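Local coordinates for HmuY protein (Prevotella intermedia, PDB 6R2H) that probably binds heme as a hemophore-like protein of the HmuY family, serving heme capture by the bacterium, at residues 80-85 and 159-164; 98-103 and 155-160; 134-139 and 168-173. All coordinates share one frame; numbering follows the deposited sequence.

Interaction 1: residues 80-85 and 159-164; sequences TNNGEV and KFKNGN
The Phe160 ring stands beside the turn at residues 81-83: the carbonyl oxygen of Asn82 lies at its edge, near the ring plane, while Asn81 O and Gly83 CA approach obliquely, CD1 coming 3.7 Å from Asn81 O and 3.9 Å from Gly83 CA. Also at the edge, in the ring plane, is the carbonyl carbon of Asn164, from its own segment. With CG anti to the carbonyl carbon (chi1 -58°), the ring begins beside its backbone nitrogen, on the sheet face where Gly83, having no side chain, leaves the ring its place beside CA. Gly83 and Phe160 form an antiparallel non-hydrogen-bonded pair, and Gly83 CA makes a CA-H...O contact of 3.2 Å with Lys159 O. One residue along, Glu84 and Lys159 form the hydrogen-bonded pair, Glu84 N giving to Lys159 O at 2.9 Å and Lys159 N to Glu84 O at 3.0 Å. Strands 83-87 and 155-160 thus meet as neighbours in the large antiparallel sheet of this HmuY-family protein. A further bond from Lys161 N to Asn82 O, 3.1 Å long and nearly straight (165° at the hydrogen), ties the type I turn of 160-163 to the incoming loop. On the other sheet face a water accepts from Lys159 NZ and donates to Glu84 OE1, bridging groups likely to carry opposite charges, with 4.8 Å between OE1 and NZ.

Interaction 2: residues 98-103 and 155-160; sequences ALPAGN and VFAVKF
Leu99 lays its branched end over strand 155-160, its CG resting 3.9 Å from the methyl carbon CB of Ala157 and its CD2 reaching further along the strand. CD2 comes within 3.6 Å of Lys159 CG, so that one methyl branch meets the first part of the lysine chain, where it is still purely aliphatic. The same CD2 lies 3.6 Å from Val158 O, and thus bears on the backbone between the two side chains as well. CG of Leu99 is set anti to its carbonyl carbon, beside the backbone nitrogen (chi1 -89°), a torsion that brings this branch point over Ala157. Pro100 adds a looser touch from the next residue: its CD is 4.3 Å from Ala157 CB. Ala157 is therefore met by two apolar side chains in succession; its own side chain is a single methyl, and the CA atoms of Leu99 and Ala157 are 5.9 Å apart. The contact is packing without polar bonds, mostly between apolar groups, and of modest extent, about 168 Å² in all. Here a loop without regular structure meets the sheet, within the two segments, chiefly through Leu99. Tyr104, in the same loop, touches Leu99 and Ala157, and its OH is hydrogen-bonded to Pro100 O. Beyond the segments, Leu99 also touches Ala165 and Leu167, so it spans two adjoining strands. Strand 155-160 itself runs antiparallel between strands 83-87 and 165-174, with Ala157 bonded through its backbone to Leu86 and Val158 to Ala166, and with the Val158 side chain turned to the other face, against Val85 and Ile168.

Interaction 3: residues 134-139 and 168-173; sequences GEMGKW and IKFKDN
The nearest CA atoms of the two segments are those of Trp139 and Phe170, 6.6 Å apart. On one side is a short 3-10 turn at residues 136-138, drawn together by backbone bonds from Lys138 N to Glu135 O (2.9 Å) and from Trp139 N to Met136 O (3.0 Å); it faces strand 165-174, whose chain turns a corner at Asn173. Trp139 CB sits over one face of the Phe170 ring, 3.6 Å from the ring centroid and 22° off the normal, a CH-pi contact. With CG between the backbone nitrogen and the carbonyl carbon (chi1 75°), the indole is turned beside the phenyl ring but tilted, its five-membered ring at 36° to the phenyl plane, and Trp139 CE3 is 3.4 Å from Phe170 CD1. On the opposite face of that phenyl ring lies Ile168 CG2, so the ring is packed from both sides. The strand belongs to the main antiparallel sheet of the HmuY fold, where a classic beta bulge puts Lys171 and Asp172 opposite the single residue Ser184. Further out on the indole, Trp139 CH2 meets Asn173 CB at 3.5 Å, and Asp172 O lies at the edge of the ring, 3.7 Å from Trp139 CZ3. The indole NE1 is hydrogen-bonded to Thr76 O, beyond both segments. The rings of Phe156 and Phe185 meet the Phe170 ring as well. At the other end of the contact Met136 crosses Ile168 at about a right angle, with Met136 CE 3.9 Å from Ile168 CD1.

Overall arrangement
Starting from the N terminus, the chain first passes 80-85, then 98-103 and 134-139, before reaching the partners of all three. Interaction 2 closes a loop of some fifty residues that begins inside the longer loop of interaction 1 and ends on the same stretch, strand 155-160, where the two share Lys159 and Phe160. Interaction 3 closes a loop of 28 residues and crosses both, since 134-139 lies inside their loops while 168-173 lies beyond. Interaction 1 pairs two neighbouring strands, interaction 2 lays a connecting loop on one face of the sheet, and interaction 3 packs a turn against the next strand. Val85 and Phe156 also touch the 134-139 turn, joining the contacts.

Interaction 1: residues 80-85 and 159-164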
ATOM      1  N   THR A  80      -1.265   2.465   6.374  1.00 30.72           N
ATOM      2  CA  THR A  80      -0.652   2.111   7.643  1.00 32.18           C
ATOM      3  C   THR A  80      -1.738   2.039   8.711  1.00 35.14           C
ATOM      4  O   THR A  80      -2.799   2.658   8.588  1.00 34.19           O
ATOM      5  CB  THR A  80       0.469   3.085   8.043  1.00 32.60           C
ATOM      6  OG1 THR A  80      -0.161   4.301   8.455  1.00 33.72           O
ATOM      7  CG2 THR A  80       1.453   3.381   6.929  1.00 28.02           C
ATOM      8  N   ASN A  81      -1.452   1.248   9.748  1.00 36.95           N
ATOM      9  CA  ASN A  81      -2.286   1.155  10.929  1.00 38.37           C
ATOM     10  C   ASN A  81      -1.831   2.224  11.919  1.00 40.78           C
ATOM     11  O   ASN A  81      -1.011   1.949  12.796  1.00 43.70           O
ATOM     12  CB  ASN A  81      -2.191  -0.247  11.528  1.00 36.07           C
ATOM     13  CG  ASN A  81      -3.237  -0.479  12.590  1.00 35.88           C
ATOM     14  OD1 ASN A  81      -3.970   0.437  12.945  1.00 38.43           O
ATOM     15  ND2 ASN A  81      -3.316  -1.691  13.102  1.00 34.73           N
ATOM     16  N   ASN A  82      -2.341   3.448  11.734  1.00 40.72           N
ATOM     17  CA  ASN A  82      -2.060   4.577  12.604  1.00 43.14           C
ATOM     18  C   ASN A  82      -0.554   4.900  12.602  1.00 42.60           C
ATOM     19  O   ASN A  82       0.076   5.034  13.658  1.00 43.59           O
ATOM     20  CB  ASN A  82      -2.732   4.342  13.960  1.00 51.78           C
ATOM     21  CG  ASN A  82      -3.268   5.593  14.627  1.00 66.64           C
ATOM     22  OD1 ASN A  82      -3.328   6.670  14.030  1.00 71.98           O
ATOM     23  ND2 ASN A  82      -3.668   5.456  15.881  1.00 74.26           N
ATOM     24  N   GLY A  83       0.020   5.042  11.398  1.00 38.15           N
ATOM     25  CA  GLY A  83       1.440   5.297  11.231  1.00 34.58           C
ATOM     26  C   GLY A  83       1.722   6.586  10.452  1.00 35.01           C
ATOM     27  O   GLY A  83       0.850   7.120   9.758  1.00 32.46           O
ATOM     28  N   GLU A  84       2.965   7.073  10.590  1.00 34.06           N
ATOM     29  CA  GLU A  84       3.461   8.218   9.855  1.00 34.38           C
ATOM     30  C   GLU A  84       4.725   7.791   9.127  1.00 33.90           C
ATOM     31  O   GLU A  84       5.523   7.048   9.691  1.00 33.65           O
ATOM     32  CB  GLU A  84       3.796   9.343  10.830  1.00 39.45           C
ATOM     33  CG  GLU A  84       2.586   9.948  11.508  1.00 41.80           C
ATOM     34  CD  GLU A  84       2.931  11.031  12.511  1.00 44.16           C
ATOM     35  OE1 GLU A  84       3.702  10.742  13.465  1.00 45.17           O
ATOM     36  OE2 GLU A  84       2.436  12.165  12.326  1.00 50.08           O
ATOM     37  N   VAL A  85       4.894   8.273   7.887  1.00 34.57           N
ATOM     38  CA  VAL A  85       5.928   7.764   6.995  1.00 33.85           C
ATOM     39  C   VAL A  85       6.801   8.926   6.514  1.00 38.02           C
ATOM     40  O   VAL A  85       6.301  10.024   6.256  1.00 38.66           O
ATOM     41  CB  VAL A  85       5.329   6.993   5.799  1.00 31.09           C
ATOM     42  CG1 VAL A  85       6.391   6.506   4.821  1.00 26.68           C
ATOM     43  CG2 VAL A  85       4.454   5.839   6.256  1.00 31.35           C
ATOM     44  N   LYS A 159       6.792   5.526  11.932  1.00 34.68           N
ATOM     45  CA  LYS A 159       6.492   5.688  13.349  1.00 36.59           C
ATOM     46  C   LYS A 159       5.030   5.301  13.571  1.00 36.46           C
ATOM     47  O   LYS A 159       4.152   5.820  12.879  1.00 35.40           O
ATOM     48  CB  LYS A 159       6.417   7.178  13.714  1.00 39.65           C
ATOM     49  CG  LYS A 159       7.687   7.960  14.017  1.00 41.88           C
ATOM     50  CD  LYS A 159       7.439   9.455  13.788  1.00 46.83           C
ATOM     51  CE  LYS A 159       8.373  10.414  14.502  1.00 52.63           C
ATOM     52  NZ  LYS A 159       7.845  10.788  15.841  1.00 57.91           N
ATOM     53  N   PHE A 160       4.770   4.444  14.567  1.00 36.63           N
ATOM     54  CA  PHE A 160       3.401   4.064  14.891  1.00 37.37           C
ATOM     55  C   PHE A 160       2.990   4.665  16.236  1.00 38.46           C
ATOM     56  O   PHE A 160       3.806   4.785  17.149  1.00 40.01           O
ATOM     57  CB  PHE A 160       3.239   2.542  14.883  1.00 36.65           C
ATOM     58  CG  PHE A 160       3.596   1.875  13.578  1.00 37.00           C
ATOM     59  CD1 PHE A 160       2.711   1.873  12.506  1.00 36.77           C
ATOM     60  CD2 PHE A 160       4.831   1.251  13.420  1.00 35.00           C
ATOM     61  CE1 PHE A 160       3.074   1.273  11.308  1.00 35.65           C
ATOM     62  CE2 PHE A 160       5.185   0.648  12.223  1.00 32.82           C
ATOM     63  CZ  PHE A 160       4.296   0.646  11.172  1.00 34.76           C
ATOM     64  N   LYS A 161       1.698   5.010  16.340  1.00 41.18           N
ATOM     65  CA  LYS A 161       1.072   5.581  17.525  1.00 43.70           C
ATOM     66  C   LYS A 161       1.357   4.729  18.766  1.00 42.69           C
ATOM     67  O   LYS A 161       1.376   5.245  19.884  1.00 41.62           O
ATOM     68  CB  LYS A 161      -0.443   5.711  17.307  1.00 47.02           C
ATOM     69  CG  LYS A 161      -1.207   6.491  18.374  1.00 54.28           C
ATOM     70  CD  LYS A 161      -2.667   6.105  18.497  1.00 66.32           C
ATOM     71  CE  LYS A 161      -2.888   4.777  19.211  1.00 79.43           C
ATOM     72  NZ  LYS A 161      -4.299   4.314  19.134  1.00 80.20           N
ATOM     73  N   ASN A 162       1.559   3.422  18.559  1.00 40.26           N
ATOM     74  CA  ASN A 162       1.762   2.487  19.649  1.00 37.74           C
ATOM     75  C   ASN A 162       3.221   2.516  20.102  1.00 38.50           C
ATOM     76  O   ASN A 162       3.565   1.869  21.089  1.00 43.17           O
ATOM     77  CB  ASN A 162       1.333   1.071  19.262  1.00 35.60           C
ATOM     78  CG  ASN A 162       2.231   0.445  18.214  1.00 36.25           C
ATOM     79  OD1 ASN A 162       3.334   0.924  17.962  1.00 34.77           O
ATOM     80  ND2 ASN A 162       1.793  -0.647  17.614  1.00 36.11           N
ATOM     81  N   GLY A 163       4.081   3.228  19.365  1.00 35.16           N
ATOM     82  CA  GLY A 163       5.453   3.412  19.803  1.00 34.03           C
ATOM     83  C   GLY A 163       6.436   2.462  19.126  1.00 34.19           C
ATOM     84  O   GLY A 163       7.641   2.545  19.341  1.00 35.40           O
ATOM     85  N   ASN A 164       5.940   1.540  18.304  1.00 36.21           N
ATOM     86  CA  ASN A 164       6.841   0.747  17.482  1.00 37.29           C
ATOM     87  C   ASN A 164       7.231   1.567  16.257  1.00 38.82           C
ATOM     88  O   ASN A 164       6.633   2.606  15.963  1.00 41.65           O
ATOM     89  CB  ASN A 164       6.216  -0.573  17.026  1.00 37.07           C
ATOM     90  CG  ASN A 164       5.814  -1.463  18.177  1.00 37.28           C
ATOM     91  OD1 ASN A 164       6.463  -1.451  19.225  1.00 38.50           O
ATOM     92  ND2 ASN A 164       4.758  -2.235  17.978  1.00 36.19           N
TER
HETATM   93  O   HOH W   1       5.225  11.953  15.761  1.00 34.02           O

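Interaction 2: residues 98-103 and 155-160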
ATOM      1  N   ALA A  98      18.018   3.721  13.446  1.00 41.13           N
ATOM      2  CA  ALA A  98      17.008   4.502  14.137  1.00 42.74           C
ATOM      3  C   ALA A  98      16.345   5.431  13.124  1.00 45.57           C
ATOM      4  O   ALA A  98      16.918   5.714  12.070  1.00 46.43           O
ATOM      5  CB  ALA A  98      17.646   5.270  15.268  1.00 43.56           C
ATOM      6  N   LEU A  99      15.138   5.901  13.464  1.00 44.89           N
ATOM      7  CA  LEU A  99      14.390   6.843  12.652  1.00 42.34           C
ATOM      8  C   LEU A  99      15.023   8.228  12.765  1.00 46.13           C
ATOM      9  O   LEU A  99      15.321   8.686  13.867  1.00 43.76           O
ATOM     10  CB  LEU A  99      12.952   6.871  13.172  1.00 39.91           C
ATOM     11  CG  LEU A  99      12.002   5.856  12.549  1.00 39.65           C
ATOM     12  CD1 LEU A  99      12.455   4.441  12.834  1.00 39.53           C
ATOM     13  CD2 LEU A  99      10.603   6.076  13.078  1.00 42.24           C
ATOM     14  N   PRO A 100      15.285   8.913  11.626  1.00 46.68           N
ATOM     15  CA  PRO A 100      15.752  10.299  11.658  1.00 47.04           C
ATOM     16  C   PRO A 100      14.605  11.285  11.848  1.00 48.59           C
ATOM     17  O   PRO A 100      13.439  10.922  11.696  1.00 52.96           O
ATOM     18  CB  PRO A 100      16.344  10.464  10.256  1.00 49.96           C
ATOM     19  CG  PRO A 100      15.493   9.566   9.394  1.00 47.71           C
ATOM     20  CD  PRO A 100      15.198   8.363  10.264  1.00 46.23           C
ATOM     21  N   ALA A 101      14.949  12.533  12.187  1.00 52.45           N
ATOM     22  CA  ALA A 101      13.963  13.602  12.239  1.00 55.25           C
ATOM     23  C   ALA A 101      13.602  14.015  10.812  1.00 54.04           C
ATOM     24  O   ALA A 101      14.392  13.819   9.886  1.00 52.96           O
ATOM     25  CB  ALA A 101      14.475  14.761  13.055  1.00 55.62           C
ATOM     26  N   GLY A 102      12.393  14.566  10.654  1.00 52.70           N
ATOM     27  CA  GLY A 102      11.913  15.009   9.354  1.00 53.94           C
ATOM     28  C   GLY A 102      10.391  15.123   9.315  1.00 52.20           C
ATOM     29  O   GLY A 102       9.741  15.105  10.357  1.00 50.09           O
ATOM     30  N   ASN A 103       9.840  15.247   8.105  1.00 53.12           N
ATOM     31  CA  ASN A 103       8.412  15.470   7.957  1.00 59.46           C
ATOM     32  C   ASN A 103       7.702  14.154   7.655  1.00 59.72           C
ATOM     33  O   ASN A 103       7.689  13.681   6.516  1.00 67.35           O
ATOM     34  CB  ASN A 103       8.119  16.624   6.995  1.00 63.67           C
ATOM     35  CG  ASN A 103       8.737  17.910   7.505  1.00 65.50           C
ATOM     36  OD1 ASN A 103       9.200  18.738   6.724  1.00 66.58           O
ATOM     37  ND2 ASN A 103       8.779  18.074   8.821  1.00 63.88           N
ATOM     38  N   VAL A 155      15.165   4.006   1.864  1.00 31.92           N
ATOM     39  CA  VAL A 155      14.627   3.444   3.089  1.00 31.84           C
ATOM     40  C   VAL A 155      13.483   4.342   3.547  1.00 30.66           C
ATOM     41  O   VAL A 155      13.648   5.554   3.617  1.00 29.11           O
ATOM     42  CB  VAL A 155      15.704   3.277   4.183  1.00 32.73           C
ATOM     43  CG1 VAL A 155      15.097   2.775   5.483  1.00 30.97           C
ATOM     44  CG2 VAL A 155      16.833   2.351   3.741  1.00 33.76           C
ATOM     45  N   PHE A 156      12.327   3.733   3.825  1.00 28.71           N
ATOM     46  CA  PHE A 156      11.191   4.436   4.391  1.00 29.71           C
ATOM     47  C   PHE A 156      11.213   4.256   5.907  1.00 30.55           C
ATOM     48  O   PHE A 156      11.370   3.140   6.395  1.00 32.26           O
ATOM     49  CB  PHE A 156       9.879   3.895   3.810  1.00 29.33           C
ATOM     50  CG  PHE A 156       9.658   4.240   2.364  1.00 31.11           C
ATOM     51  CD1 PHE A 156      10.283   3.521   1.357  1.00 31.37           C
ATOM     52  CD2 PHE A 156       8.836   5.302   2.014  1.00 31.41           C
ATOM     53  CE1 PHE A 156      10.084   3.857   0.026  1.00 32.45           C
ATOM     54  CE2 PHE A 156       8.645   5.643   0.685  1.00 30.76           C
ATOM     55  CZ  PHE A 156       9.265   4.916  -0.305  1.00 31.60           C
ATOM     56  N   ALA A 157      11.025   5.358   6.641  1.00 30.94           N
ATOM     57  CA  ALA A 157      10.893   5.343   8.089  1.00 29.49           C
ATOM     58  C   ALA A 157       9.417   5.438   8.458  1.00 29.73           C
ATOM     59  O   ALA A 157       8.701   6.251   7.883  1.00 32.39           O
ATOM     60  CB  ALA A 157      11.667   6.501   8.670  1.00 29.37           C
ATOM     61  N   VAL A 158       8.977   4.592   9.408  1.00 32.44           N
ATOM     62  CA  VAL A 158       7.586   4.513   9.852  1.00 33.38           C
ATOM     63  C   VAL A 158       7.525   4.536  11.385  1.00 34.53           C
ATOM     64  O   VAL A 158       8.121   3.671  12.032  1.00 33.82           O
ATOM     65  CB  VAL A 158       6.866   3.259   9.306  1.00 33.32           C
ATOM     66  CG1 VAL A 158       5.359   3.443   9.284  1.00 32.03           C
ATOM     67  CG2 VAL A 158       7.351   2.876   7.922  1.00 37.36           C
ATOM     68  N   LYS A 159       6.792   5.526  11.932  1.00 34.68           N
ATOM     69  CA  LYS A 159       6.492   5.688  13.349  1.00 36.59           C
ATOM     70  C   LYS A 159       5.030   5.301  13.571  1.00 36.46           C
ATOM     71  O   LYS A 159       4.152   5.820  12.879  1.00 35.40           O
ATOM     72  CB  LYS A 159       6.417   7.178  13.714  1.00 39.65           C
ATOM     73  CG  LYS A 159       7.687   7.960  14.017  1.00 41.88           C
ATOM     74  CD  LYS A 159       7.439   9.455  13.788  1.00 46.83           C
ATOM     75  CE  LYS A 159       8.373  10.414  14.502  1.00 52.63           C
ATOM     76  NZ  LYS A 159       7.845  10.788  15.841  1.00 57.91           N
ATOM     77  N   PHE A 160       4.770   4.444  14.567  1.00 36.63           N
ATOM     78  CA  PHE A 160       3.401   4.064  14.891  1.00 37.37           C
ATOM     79  C   PHE A 160       2.990   4.665  16.236  1.00 38.46           C
ATOM     80  O   PHE A 160       3.806   4.785  17.149  1.00 40.01           O
ATOM     81  CB  PHE A 160       3.239   2.542  14.883  1.00 36.65           C
ATOM     82  CG  PHE A 160       3.596   1.875  13.578  1.00 37.00           C
ATOM     83  CD1 PHE A 160       2.711   1.873  12.506  1.00 36.77           C
ATOM     84  CD2 PHE A 160       4.831   1.251  13.420  1.00 35.00           C
ATOM     85  CE1 PHE A 160       3.074   1.273  11.308  1.00 35.65           C
ATOM     86  CE2 PHE A 160       5.185   0.648  12.223  1.00 32.82           C
ATOM     87  CZ  PHE A 160       4.296   0.646  11.172  1.00 34.76           C
TER

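Interaction 3: residues 134-139 and 168-173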
ATOM      1  N   GLY A 134       0.352   8.564   1.406  1.00 32.39           N
ATOM      2  CA  GLY A 134       0.893   9.110   0.174  1.00 31.22           C
ATOM      3  C   GLY A 134       2.401   8.897   0.056  1.00 33.19           C
ATOM      4  O   GLY A 134       2.910   8.627  -1.033  1.00 34.40           O
ATOM      5  N   GLU A 135       3.108   9.028   1.191  1.00 34.35           N
ATOM      6  CA  GLU A 135       4.558   8.904   1.231  1.00 31.61           C
ATOM      7  C   GLU A 135       4.962   7.465   0.924  1.00 32.18           C
ATOM      8  O   GLU A 135       5.777   7.224   0.040  1.00 34.25           O
ATOM      9  CB  GLU A 135       5.093   9.372   2.589  1.00 32.34           C
ATOM     10  CG  GLU A 135       6.588   9.621   2.630  1.00 33.95           C
ATOM     11  CD  GLU A 135       7.105  10.860   1.920  1.00 34.90           C
ATOM     12  OE1 GLU A 135       6.341  11.462   1.142  1.00 36.50           O
ATOM     13  OE2 GLU A 135       8.289  11.186   2.124  1.00 37.84           O
ATOM     14  N   MET A 136       4.395   6.507   1.663  1.00 32.32           N
ATOM     15  CA  MET A 136       4.784   5.126   1.443  1.00 35.21           C
ATOM     16  C   MET A 136       4.462   4.727   0.003  1.00 34.94           C
ATOM     17  O   MET A 136       5.169   3.906  -0.585  1.00 35.76           O
ATOM     18  CB  MET A 136       4.103   4.161   2.413  1.00 38.18           C
ATOM     19  CG  MET A 136       4.653   2.749   2.272  1.00 44.01           C
ATOM     20  SD  MET A 136       4.417   1.751   3.749  1.00 48.50           S
ATOM     21  CE  MET A 136       5.816   2.327   4.714  1.00 48.09           C
ATOM     22  N   GLY A 137       3.404   5.339  -0.547  1.00 33.76           N
ATOM     23  CA  GLY A 137       2.964   5.119  -1.914  1.00 33.52           C
ATOM     24  C   GLY A 137       4.083   5.363  -2.924  1.00 33.62           C
ATOM     25  O   GLY A 137       4.016   4.861  -4.041  1.00 35.13           O
ATOM     26  N   LYS A 138       5.130   6.087  -2.508  1.00 33.82           N
ATOM     27  CA  LYS A 138       6.229   6.431  -3.393  1.00 32.08           C
ATOM     28  C   LYS A 138       7.198   5.263  -3.585  1.00 31.99           C
ATOM     29  O   LYS A 138       8.191   5.399  -4.298  1.00 32.91           O
ATOM     30  CB  LYS A 138       6.992   7.647  -2.859  1.00 33.02           C
ATOM     31  CG  LYS A 138       6.264   8.984  -2.910  1.00 31.94           C
ATOM     32  CD  LYS A 138       7.061  10.047  -2.203  1.00 34.73           C
ATOM     33  CE  LYS A 138       6.335  11.364  -2.053  1.00 38.24           C
ATOM     34  NZ  LYS A 138       7.294  12.448  -1.720  1.00 47.31           N
ATOM     35  N   TRP A 139       6.923   4.112  -2.967  1.00 32.25           N
ATOM     36  CA  TRP A 139       7.848   2.987  -3.051  1.00 35.36           C
ATOM     37  C   TRP A 139       8.057   2.521  -4.498  1.00 38.64           C
ATOM     38  O   TRP A 139       9.070   1.892  -4.824  1.00 42.14           O
ATOM     39  CB  TRP A 139       7.409   1.848  -2.123  1.00 35.17           C
ATOM     40  CG  TRP A 139       6.230   1.050  -2.592  1.00 33.03           C
ATOM     41  CD1 TRP A 139       4.912   1.401  -2.499  1.00 33.01           C
ATOM     42  CD2 TRP A 139       6.255  -0.230  -3.251  1.00 31.66           C
ATOM     43  NE1 TRP A 139       4.113   0.437  -3.058  1.00 33.27           N
ATOM     44  CE2 TRP A 139       4.909  -0.581  -3.520  1.00 32.36           C
ATOM     45  CE3 TRP A 139       7.271  -1.108  -3.640  1.00 30.95           C
ATOM     46  CZ2 TRP A 139       4.558  -1.777  -4.149  1.00 31.25           C
ATOM     47  CZ3 TRP A 139       6.922  -2.291  -4.258  1.00 32.80           C
ATOM     48  CH2 TRP A 139       5.584  -2.620  -4.507  1.00 30.56           C
ATOM     49  N   ILE A 168      12.198   0.376   6.213  1.00 28.65           N
ATOM     50  CA  ILE A 168      11.791  -0.541   5.157  1.00 30.20           C
ATOM     51  C   ILE A 168      12.486  -0.136   3.858  1.00 32.44           C
ATOM     52  O   ILE A 168      12.463   1.035   3.479  1.00 32.19           O
ATOM     53  CB  ILE A 168      10.246  -0.539   4.998  1.00 29.25           C
ATOM     54  CG1 ILE A 168       9.515  -0.862   6.305  1.00 29.77           C
ATOM     55  CG2 ILE A 168       9.769  -1.417   3.846  1.00 25.70           C
ATOM     56  CD1 ILE A 168       8.067  -0.431   6.312  1.00 30.52           C
ATOM     57  N   LYS A 169      13.064  -1.116   3.156  1.00 32.48           N
ATOM     58  CA  LYS A 169      13.581  -0.883   1.819  1.00 33.95           C
ATOM     59  C   LYS A 169      12.928  -1.883   0.868  1.00 34.19           C
ATOM     60  O   LYS A 169      13.040  -3.089   1.074  1.00 35.57           O
ATOM     61  CB  LYS A 169      15.110  -0.995   1.834  1.00 35.23           C
ATOM     62  CG  LYS A 169      15.810  -0.968   0.481  1.00 35.42           C
ATOM     63  CD  LYS A 169      17.293  -1.226   0.615  1.00 34.90           C
ATOM     64  CE  LYS A 169      18.027  -1.243  -0.710  1.00 35.29           C
ATOM     65  NZ  LYS A 169      17.908   0.070  -1.382  1.00 36.81           N
ATOM     66  N   PHE A 170      12.242  -1.365  -0.160  1.00 33.48           N
ATOM     67  CA  PHE A 170      11.498  -2.182  -1.109  1.00 31.55           C
ATOM     68  C   PHE A 170      12.440  -2.830  -2.121  1.00 33.08           C
ATOM     69  O   PHE A 170      13.417  -2.225  -2.550  1.00 32.14           O
ATOM     70  CB  PHE A 170      10.358  -1.366  -1.721  1.00 28.49           C
ATOM     71  CG  PHE A 170       9.269  -1.048  -0.728  1.00 27.69           C
ATOM     72  CD1 PHE A 170       8.210  -1.928  -0.523  1.00 26.13           C
ATOM     73  CD2 PHE A 170       9.323   0.108   0.044  1.00 28.29           C
ATOM     74  CE1 PHE A 170       7.214  -1.646   0.404  1.00 25.42           C
ATOM     75  CE2 PHE A 170       8.331   0.393   0.979  1.00 27.04           C
ATOM     76  CZ  PHE A 170       7.282  -0.491   1.160  1.00 26.64           C
ATOM     77  N   LYS A 171      12.134  -4.078  -2.487  1.00 37.42           N
ATOM     78  CA  LYS A 171      12.924  -4.837  -3.450  1.00 40.35           C
ATOM     79  C   LYS A 171      12.211  -4.960  -4.803  1.00 38.25           C
ATOM     80  O   LYS A 171      12.781  -4.567  -5.805  1.00 38.24           O
ATOM     81  CB  LYS A 171      13.338  -6.209  -2.902  1.00 43.26           C
ATOM     82  CG  LYS A 171      14.021  -6.225  -1.539  1.00 52.51           C
ATOM     83  CD  LYS A 171      15.528  -5.983  -1.573  1.00 59.88           C
ATOM     84  CE  LYS A 171      15.911  -4.517  -1.677  1.00 66.72           C
ATOM     85  NZ  LYS A 171      17.198  -4.299  -2.388  1.00 71.49           N
ATOM     86  N   ASP A 172      10.984  -5.499  -4.850  1.00 39.19           N
ATOM     87  CA  ASP A 172      10.362  -5.853  -6.126  1.00 40.14           C
ATOM     88  C   ASP A 172       8.867  -5.532  -6.111  1.00 39.09           C
ATOM     89  O   ASP A 172       8.238  -5.628  -5.052  1.00 36.77           O
ATOM     90  CB  ASP A 172      10.479  -7.350  -6.447  1.00 48.30           C
ATOM     91  CG  ASP A 172      11.866  -7.949  -6.325  1.00 59.87           C
ATOM     92  OD1 ASP A 172      12.656  -7.777  -7.274  1.00 63.58           O
ATOM     93  OD2 ASP A 172      12.121  -8.615  -5.295  1.00 67.43           O
ATOM     94  N   ASN A 173       8.305  -5.196  -7.293  1.00 34.87           N
ATOM     95  CA  ASN A 173       6.868  -4.995  -7.444  1.00 32.86           C
ATOM     96  C   ASN A 173       6.286  -5.985  -8.452  1.00 34.41           C
ATOM     97  O   ASN A 173       5.089  -5.944  -8.754  1.00 32.47           O
ATOM     98  CB  ASN A 173       6.499  -3.549  -7.787  1.00 32.44           C
ATOM     99  CG  ASN A 173       6.994  -3.108  -9.154  1.00 37.30           C
ATOM    100  OD1 ASN A 173       8.085  -3.488  -9.578  1.00 36.59           O
ATOM    101  ND2 ASN A 173       6.194  -2.326  -9.871  1.00 36.55           N
TER